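Local coordinates for fiber protein (Raptor adenovirus a, PDB 5FLD) that forms the trimeric head domain of the viral fibre, which probably attaches the adenovirus to receptors on its host cell, at residues A[70-75]-A[145-150]; A[85-90]-A[133-138]; A[104-109]-A[119-124]. The protein carries 2 engineered substitutions. All blocks are in the same frame, centred on the assembly; numbering follows the deposited sequence. Where two conformers were deposited one is given.

Interaction 1: A[70-75]-A[145-150]. Engineered in segment 70-75: Phe70 (natural residue Tyr).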
# COMPACT_ATOMS: atom_id res chain seq x y z
N PHE A 70 -13.60 -3.32 -11.83
CA PHE A 70 -15.00 -3.04 -11.55
C PHE A 70 -15.59 -4.05 -10.57
O PHE A 70 -16.70 -4.55 -10.83
N LEU A 71 -14.85 -4.42 -9.51
CA LEU A 71 -15.40 -5.39 -8.55
C LEU A 71 -16.29 -4.73 -7.54
O LEU A 71 -15.92 -3.73 -6.92
CB LEU A 71 -14.33 -6.17 -7.81
CG LEU A 71 -13.45 -7.07 -8.68
CD1 LEU A 71 -12.41 -7.74 -7.81
CD2 LEU A 71 -14.25 -8.09 -9.49
N THR A 72 -17.46 -5.32 -7.37
CA THR A 72 -18.48 -4.83 -6.45
C THR A 72 -19.00 -6.05 -5.69
O THR A 72 -19.36 -7.09 -6.29
CB THR A 72 -19.65 -4.17 -7.20
OG1 THR A 72 -19.21 -2.98 -7.85
CG2 THR A 72 -20.81 -3.85 -6.25
N PHE A 73 -19.04 -5.93 -4.37
CA PHE A 73 -19.57 -6.93 -3.48
C PHE A 73 -20.82 -6.40 -2.84
O PHE A 73 -20.91 -5.22 -2.54
CB PHE A 73 -18.53 -7.24 -2.39
CG PHE A 73 -17.26 -7.85 -2.94
CD1 PHE A 73 -16.23 -7.03 -3.40
CD2 PHE A 73 -17.12 -9.21 -3.10
CE1 PHE A 73 -15.09 -7.56 -3.94
CE2 PHE A 73 -15.96 -9.75 -3.62
CZ PHE A 73 -14.95 -8.91 -4.05
N LYS A 74 -21.80 -7.28 -2.65
CA LYS A 74 -22.98 -6.98 -1.89
C LYS A 74 -22.80 -7.31 -0.41
O LYS A 74 -21.98 -8.16 -0.07
CB LYS A 74 -24.15 -7.84 -2.42
CG LYS A 74 -24.46 -7.60 -3.87
CD LYS A 74 -25.51 -8.57 -4.36
CE LYS A 74 -25.85 -8.28 -5.81
NZ LYS A 74 -26.97 -9.18 -6.22
N GLY A 75 -23.57 -6.69 0.47
CA GLY A 75 -23.57 -7.09 1.89
C GLY A 75 -23.75 -8.60 2.09
O GLY A 75 -23.12 -9.23 2.96
N ILE A 145 -23.51 -3.09 5.55
CA ILE A 145 -22.96 -2.86 4.22
C ILE A 145 -24.06 -3.22 3.19
O ILE A 145 -24.61 -4.32 3.22
CB ILE A 145 -21.75 -3.78 3.93
CG1 ILE A 145 -20.59 -3.46 4.90
CG2 ILE A 145 -21.27 -3.66 2.47
CD1 ILE A 145 -19.50 -4.49 4.91
N GLN A 146 -24.32 -2.30 2.28
CA GLN A 146 -25.14 -2.56 1.11
C GLN A 146 -24.22 -2.99 -0.04
O GLN A 146 -24.41 -4.05 -0.60
CB GLN A 146 -25.96 -1.33 0.71
CG GLN A 146 -26.90 -0.84 1.81
CD GLN A 146 -27.98 -1.83 2.20
OE1 GLN A 146 -28.43 -2.61 1.39
NE2 GLN A 146 -28.43 -1.76 3.44
N TYR A 147 -23.18 -2.19 -0.31
CA TYR A 147 -22.18 -2.52 -1.32
C TYR A 147 -20.78 -2.14 -0.84
O TYR A 147 -20.63 -1.21 -0.06
CB TYR A 147 -22.44 -1.80 -2.65
CG TYR A 147 -23.75 -2.23 -3.24
CD1 TYR A 147 -23.83 -3.37 -4.02
CD2 TYR A 147 -24.91 -1.53 -2.96
CE1 TYR A 147 -25.05 -3.82 -4.51
CE2 TYR A 147 -26.14 -1.95 -3.45
CZ TYR A 147 -26.21 -3.08 -4.21
OH TYR A 147 -27.44 -3.50 -4.69
N MET A 148 -19.80 -2.90 -1.31
CA MET A 148 -18.41 -2.50 -1.26
C MET A 148 -17.89 -2.52 -2.69
O MET A 148 -17.92 -3.58 -3.32
CB MET A 148 -17.53 -3.45 -0.42
CG MET A 148 -16.07 -3.00 -0.40
SD MET A 148 -14.94 -4.16 0.42
CE MET A 148 -14.73 -5.41 -0.81
N HIS A 149 -17.40 -1.38 -3.16
CA HIS A 149 -16.78 -1.27 -4.47
C HIS A 149 -15.30 -1.14 -4.33
O HIS A 149 -14.86 -0.31 -3.55
CB HIS A 149 -17.27 -0.03 -5.19
CG HIS A 149 -18.75 0.04 -5.36
ND1 HIS A 149 -19.43 -0.77 -6.25
CD2 HIS A 149 -19.69 0.81 -4.75
CE1 HIS A 149 -20.72 -0.48 -6.20
NE2 HIS A 149 -20.90 0.47 -5.31
N ILE A 150 -14.53 -1.93 -5.06
CA ILE A 150 -13.10 -1.73 -5.11
C ILE A 150 -12.79 -0.72 -6.21
O ILE A 150 -13.03 -1.00 -7.38
CB ILE A 150 -12.33 -3.02 -5.35
CG1 ILE A 150 -12.67 -4.06 -4.28
CG2 ILE A 150 -10.81 -2.71 -5.46
CD1 ILE A 150 -11.91 -5.35 -4.41
O HOH W 1 -16.10 -1.01 -8.51
O HOH W 2 -12.89 -2.73 -9.35

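Interaction 2: A[85-90]-A[133-138]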
# COMPACT_ATOMS: atom_id res chain seq x y z
N ASP A 85 -14.37 -3.63 11.53
CA ASP A 85 -13.00 -3.32 11.10
C ASP A 85 -12.25 -4.53 10.51
O ASP A 85 -11.14 -4.39 9.97
CB ASP A 85 -12.24 -2.63 12.24
CG ASP A 85 -11.96 -3.53 13.40
OD1 ASP A 85 -12.12 -4.77 13.32
OD2 ASP A 85 -11.56 -2.96 14.45
N GLU A 86 -12.88 -5.71 10.52
CA GLU A 86 -12.41 -6.85 9.77
C GLU A 86 -13.63 -7.44 9.06
O GLU A 86 -14.64 -7.79 9.71
CB GLU A 86 -11.77 -7.91 10.69
CG GLU A 86 -11.37 -9.19 9.96
CD GLU A 86 -11.02 -10.36 10.89
OE1 GLU A 86 -9.83 -10.49 11.24
OE2 GLU A 86 -11.91 -11.17 11.23
N LEU A 87 -13.54 -7.58 7.75
CA LEU A 87 -14.63 -8.12 6.95
C LEU A 87 -14.16 -9.37 6.25
O LEU A 87 -13.01 -9.45 5.80
CB LEU A 87 -15.08 -7.12 5.87
CG LEU A 87 -15.37 -5.69 6.33
CD1 LEU A 87 -15.69 -4.80 5.14
CD2 LEU A 87 -16.55 -5.73 7.30
N LEU A 88 -15.04 -10.37 6.16
CA LEU A 88 -14.69 -11.65 5.58
C LEU A 88 -15.65 -11.98 4.43
O LEU A 88 -16.87 -11.95 4.60
CB LEU A 88 -14.78 -12.77 6.62
CG LEU A 88 -13.88 -12.55 7.83
CD1 LEU A 88 -14.25 -13.57 8.91
CD2 LEU A 88 -12.43 -12.63 7.48
N ILE A 89 -15.07 -12.27 3.28
CA ILE A 89 -15.82 -12.68 2.10
C ILE A 89 -15.48 -14.13 1.76
O ILE A 89 -14.45 -14.43 1.19
CB ILE A 89 -15.48 -11.76 0.89
CG1 ILE A 89 -15.86 -10.31 1.17
CG2 ILE A 89 -16.17 -12.25 -0.39
CD1 ILE A 89 -15.11 -9.31 0.29
N PRO A 90 -16.40 -15.07 2.10
CA PRO A 90 -16.12 -16.44 1.75
C PRO A 90 -16.23 -16.71 0.26
O PRO A 90 -17.09 -16.16 -0.39
CB PRO A 90 -17.18 -17.23 2.56
CG PRO A 90 -18.25 -16.28 2.83
CD PRO A 90 -17.61 -14.92 2.92
N LEU A 133 -11.55 -13.86 1.14
CA LEU A 133 -10.93 -12.55 0.95
C LEU A 133 -11.23 -11.77 2.21
O LEU A 133 -12.40 -11.61 2.58
CB LEU A 133 -11.47 -11.84 -0.29
CG LEU A 133 -11.00 -10.40 -0.57
CD1 LEU A 133 -9.49 -10.34 -0.68
CD2 LEU A 133 -11.69 -9.92 -1.84
N VAL A 134 -10.19 -11.32 2.91
CA VAL A 134 -10.34 -10.54 4.12
C VAL A 134 -10.07 -9.07 3.83
O VAL A 134 -9.13 -8.76 3.10
CB VAL A 134 -9.32 -11.00 5.20
CG1 VAL A 134 -9.54 -10.21 6.50
CG2 VAL A 134 -9.41 -12.49 5.41
N VAL A 135 -10.90 -8.18 4.35
CA VAL A 135 -10.74 -6.76 4.19
C VAL A 135 -10.54 -6.19 5.57
O VAL A 135 -11.39 -6.35 6.43
CB VAL A 135 -11.95 -6.09 3.53
CG1 VAL A 135 -11.67 -4.61 3.31
CG2 VAL A 135 -12.31 -6.80 2.24
N LEU A 136 -9.42 -5.49 5.78
CA LEU A 136 -9.14 -4.88 7.08
C LEU A 136 -9.27 -3.38 6.99
O LEU A 136 -8.68 -2.75 6.10
CB LEU A 136 -7.75 -5.29 7.55
CG LEU A 136 -7.45 -6.78 7.62
CD1 LEU A 136 -6.04 -7.00 8.14
CD2 LEU A 136 -8.45 -7.49 8.51
N ARG A 137 -10.02 -2.80 7.91
CA ARG A 137 -10.34 -1.39 7.92
C ARG A 137 -9.90 -0.75 9.24
O ARG A 137 -9.53 -1.45 10.20
CB ARG A 137 -11.85 -1.16 7.79
CG ARG A 137 -12.48 -1.77 6.55
CD ARG A 137 -13.98 -1.55 6.52
NE ARG A 137 -14.36 -0.18 6.80
CZ ARG A 137 -14.88 0.27 7.94
NH1 ARG A 137 -15.15 -0.56 8.95
NH2 ARG A 137 -15.17 1.56 8.08
N SER A 138 -9.95 0.57 9.28
CA SER A 138 -9.53 1.36 10.46
C SER A 138 -10.61 1.47 11.53
O SER A 138 -10.31 1.40 12.72
CB SER A 138 -9.09 2.77 10.05
OG SER A 138 -8.87 3.62 11.17

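Interaction 3: A[104-109]-A[119-124]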
# COMPACT_ATOMS: atom_id res chain seq x y z
N ALA A 104 -5.97 -1.30 -0.90
CA ALA A 104 -7.06 -0.96 -1.82
C ALA A 104 -7.74 0.30 -1.41
O ALA A 104 -7.80 0.60 -0.25
CB ALA A 104 -8.10 -2.08 -1.90
N LEU A 105 -8.29 1.01 -2.37
CA LEU A 105 -9.23 2.08 -2.09
C LEU A 105 -10.61 1.53 -2.37
O LEU A 105 -10.87 1.07 -3.48
CB LEU A 105 -8.97 3.30 -2.99
CG LEU A 105 -9.91 4.49 -2.76
CD1 LEU A 105 -9.78 5.11 -1.38
CD2 LEU A 105 -9.58 5.54 -3.82
N CYS A 106 -11.46 1.52 -1.34
CA CYS A 106 -12.80 0.98 -1.42
C CYS A 106 -13.82 2.02 -1.10
O CYS A 106 -13.58 2.99 -0.34
CB CYS A 106 -12.98 -0.18 -0.44
SG CYS A 106 -11.83 -1.53 -0.84
N ILE A 107 -15.00 1.80 -1.66
CA ILE A 107 -16.16 2.57 -1.32
C ILE A 107 -17.15 1.64 -0.65
O ILE A 107 -17.50 0.59 -1.21
CB ILE A 107 -16.84 3.24 -2.54
CG1 ILE A 107 -15.93 4.28 -3.23
CG2 ILE A 107 -18.10 3.93 -2.09
CD1 ILE A 107 -16.33 4.54 -4.66
N PHE A 108 -17.61 2.03 0.53
CA PHE A 108 -18.64 1.31 1.29
C PHE A 108 -19.92 2.12 1.28
O PHE A 108 -19.96 3.25 1.76
CB PHE A 108 -18.23 1.00 2.73
CG PHE A 108 -17.01 0.13 2.84
CD1 PHE A 108 -17.11 -1.24 2.84
CD2 PHE A 108 -15.73 0.71 2.92
CE1 PHE A 108 -15.96 -2.03 2.89
CE2 PHE A 108 -14.60 -0.10 2.97
CZ PHE A 108 -14.71 -1.45 2.96
N ILE A 109 -20.96 1.53 0.71
CA ILE A 109 -22.28 2.16 0.69
C ILE A 109 -23.11 1.50 1.76
O ILE A 109 -23.33 0.25 1.76
CB ILE A 109 -22.96 1.97 -0.68
CG1 ILE A 109 -22.05 2.52 -1.79
CG2 ILE A 109 -24.33 2.65 -0.67
CD1 ILE A 109 -22.66 2.47 -3.16
N CYS A 119 -8.00 0.59 2.61
CA CYS A 119 -8.14 -0.67 3.37
C CYS A 119 -7.02 -1.60 2.96
O CYS A 119 -6.43 -1.41 1.89
CB CYS A 119 -9.42 -1.38 2.98
SG CYS A 119 -10.91 -0.45 3.30
N MET A 120 -6.77 -2.63 3.75
CA MET A 120 -5.88 -3.68 3.28
C MET A 120 -6.71 -4.92 3.00
O MET A 120 -7.71 -5.17 3.67
CB MET A 120 -4.74 -3.92 4.23
CG MET A 120 -3.77 -2.72 4.21
SD MET A 120 -2.15 -3.07 4.84
CE MET A 120 -1.45 -3.74 3.34
N MET A 121 -6.31 -5.66 1.98
CA MET A 121 -7.01 -6.89 1.56
C MET A 121 -6.02 -8.03 1.44
O MET A 121 -4.89 -7.81 1.06
CB MET A 121 -7.64 -6.69 0.21
CG MET A 121 -8.65 -5.60 0.15
SD MET A 121 -9.41 -5.70 -1.49
CE MET A 121 -10.82 -4.78 -1.01
N GLN A 122 -6.48 -9.26 1.68
CA GLN A 122 -5.63 -10.41 1.68
C GLN A 122 -6.45 -11.65 1.40
O GLN A 122 -7.55 -11.77 1.94
CB GLN A 122 -4.95 -10.56 3.05
CG GLN A 122 -3.85 -11.59 3.04
CD GLN A 122 -3.07 -11.60 4.34
OE1 GLN A 122 -3.52 -11.08 5.37
NE2 GLN A 122 -1.89 -12.19 4.29
N PHE A 123 -5.94 -12.51 0.54
CA PHE A 123 -6.55 -13.82 0.29
C PHE A 123 -5.91 -14.84 1.24
O PHE A 123 -4.69 -14.99 1.29
CB PHE A 123 -6.38 -14.25 -1.13
CG PHE A 123 -7.21 -13.48 -2.10
CD1 PHE A 123 -6.73 -12.31 -2.69
CD2 PHE A 123 -8.47 -13.92 -2.45
CE1 PHE A 123 -7.52 -11.61 -3.60
CE2 PHE A 123 -9.26 -13.22 -3.34
CZ PHE A 123 -8.78 -12.04 -3.93
N LEU A 124 -6.77 -15.52 1.99
CA LEU A 124 -6.34 -16.48 3.01
C LEU A 124 -7.22 -17.72 2.87
O LEU A 124 -8.35 -17.61 2.41
CB LEU A 124 -6.53 -15.87 4.39
CG LEU A 124 -5.66 -14.66 4.73
CD1 LEU A 124 -6.00 -14.10 6.09
CD2 LEU A 124 -4.19 -15.03 4.64

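Interaction 1: A[70-75]-A[145-150]
Thr72 and Phe73 pair with His149 and Met148 in the antiparallel beta-sandwich of the fibre head, where the short strand 72-74 lies along the start of the long strand 147-159. The tight part is the inward face carrying Phe73 and Met148. The backbones join there as a hydrogen-bonded pair, Phe73 N to Met148 O at 2.8 Å and Met148 N to Phe73 O at 2.9 Å. The two side chains run side by side in the same direction. Met148 is extended as far as SD and then bends at chi3 (78°), which swings its methyl CE back to 3.4 Å from CD1 of the Phe73 ring. Ile150 adds CD1 at the edge of that ring, near its plane, 3.9 Å from Phe73 CE1. Ile89 of strand 86-90 and Ile52 of strand 51-59 also pack on Phe73, and Phe108 covers Met148.

The other face carries Thr72, Lys74, Tyr147 and His149; Thr72 and Lys74 are exposed to solvent there. Its looser side is the Lys74-Tyr147 pair, where the lysine stem runs alongside the ring with Lys74 CG 3.9 Å from Tyr147 CE1. Water also enters at the Leu71 end: one molecule accepts from Leu71 N and donates to Ile150 O, and a second donates to both Leu71 O and Ile150 O. On the other edge of strand 147-159, against strand 102-109, Gln146 and Tyr147 both face Ile109 in a classic beta bulge. Thr72 OG1 sits beside its backbone N (chi1 -66°), from where it meets the imidazole of His149 at its edge and in its plane, and Thr72 OG1 and His149 ND1 share a hydrogen bond of 2.7 Å.

Interaction 2: A[85-90]-A[133-138]
A regular antiparallel pairing in the fibre-head beta-sandwich joins strand 86-90 to the end of strand 131-136, with Leu87 opposite Val135 and Ile89 opposite Leu133 as hydrogen-bonded pairs. Leu87 N donates a hydrogen bond to Val135 O at 2.8 Å, and Ile89 N bonds Leu133 O at 2.8 Å. Beyond the strands the ladder gains one more rung, Arg137 N to Asp85 O at 2.8 Å.

On the interior face Ile89 lies alongside Leu133, its CD1 4.1 Å from Leu133 CD2, and Phe73 packs on both. On the other face Leu88 CD2 rests 3.7 Å from Val134 CG2, while Glu86 lays its CG 3.7 Å from Leu136 CD2. That extended glutamate touches with its methylene groups. Arg137 CD crosses Leu87 CD1 at 3.9 Å; the bend beyond it at chi3 (48°) turns the guanidinium on toward Glu117, with which it forms a salt bridge. The same group makes a hydrogen bond to Lys84 O and a cation-pi contact with Phe108. Arg116 of a neighbouring subunit bonds Arg137 O through its NE. The buried arginine charge is therefore probably balanced within the chain by Glu117, while the backbone after the strand serves the trimer interface.

Interaction 3: A[104-109]-A[119-124]
Met121 reaches across to Cys106 and Ala104 on the opposite strand. Its chain, extended beyond CG (chi2 -173°, chi3 161°), carries the methyl CE to 3.4 Å from Cys106 SG, and on the way SD passes 3.9 Å from Ala104 CB. Phe108, further along the same strand as Cys106, turns the edge of its ring to Cys119. In one of the two conformers of Cys119, SG lies in the ring plane, 5.0 Å from the centroid of Phe108 and nearest to CE2, at 3.7 Å; this sulfur-aromatic contact is therefore tentative. These groups meet between the two diverging backbones. Strands 102-109 and 114-125 form a beta hairpin of the fibre-head sandwich, but the two pieces here splay to 107° and share a single bridge. At that bridge Ala104 and Cys119 are a hydrogen-bonded antiparallel pair, with Ala104 N to Cys119 O at 2.8 Å and Cys119 N to Ala104 O at 2.9 Å. Val135 of the adjacent strand 131-136 packs against both Cys119 and Met121, and Ile150 also touches Met121. Met148 and Leu83 border Phe108. On the face turned to the other subunits, Leu105 meets Leu136 of one neighbouring subunit and Met120 meets Leu118 of the other.

How the interactions relate
From the N terminus, residues 70-75 come first and wait some 70 residues for their partner, 145-150, so interaction 1 closes the widest loop. Within it, 85-90 pairs with 133-138 in interaction 2, and within that the hairpin of interaction 3 joins 104-109 to 119-124; the three enclose one another and none cross. Spatially they share one core. Strand 102-109 borders strand 147-159, through bonds such as His149 N to Ile107 O, and strand 114-125 borders strand 131-136. Interactions 1 and 2 meet through packing, as of Ile145 on Leu87. Interactions 2 and 3 also extend to neighbouring subunits of the trimer.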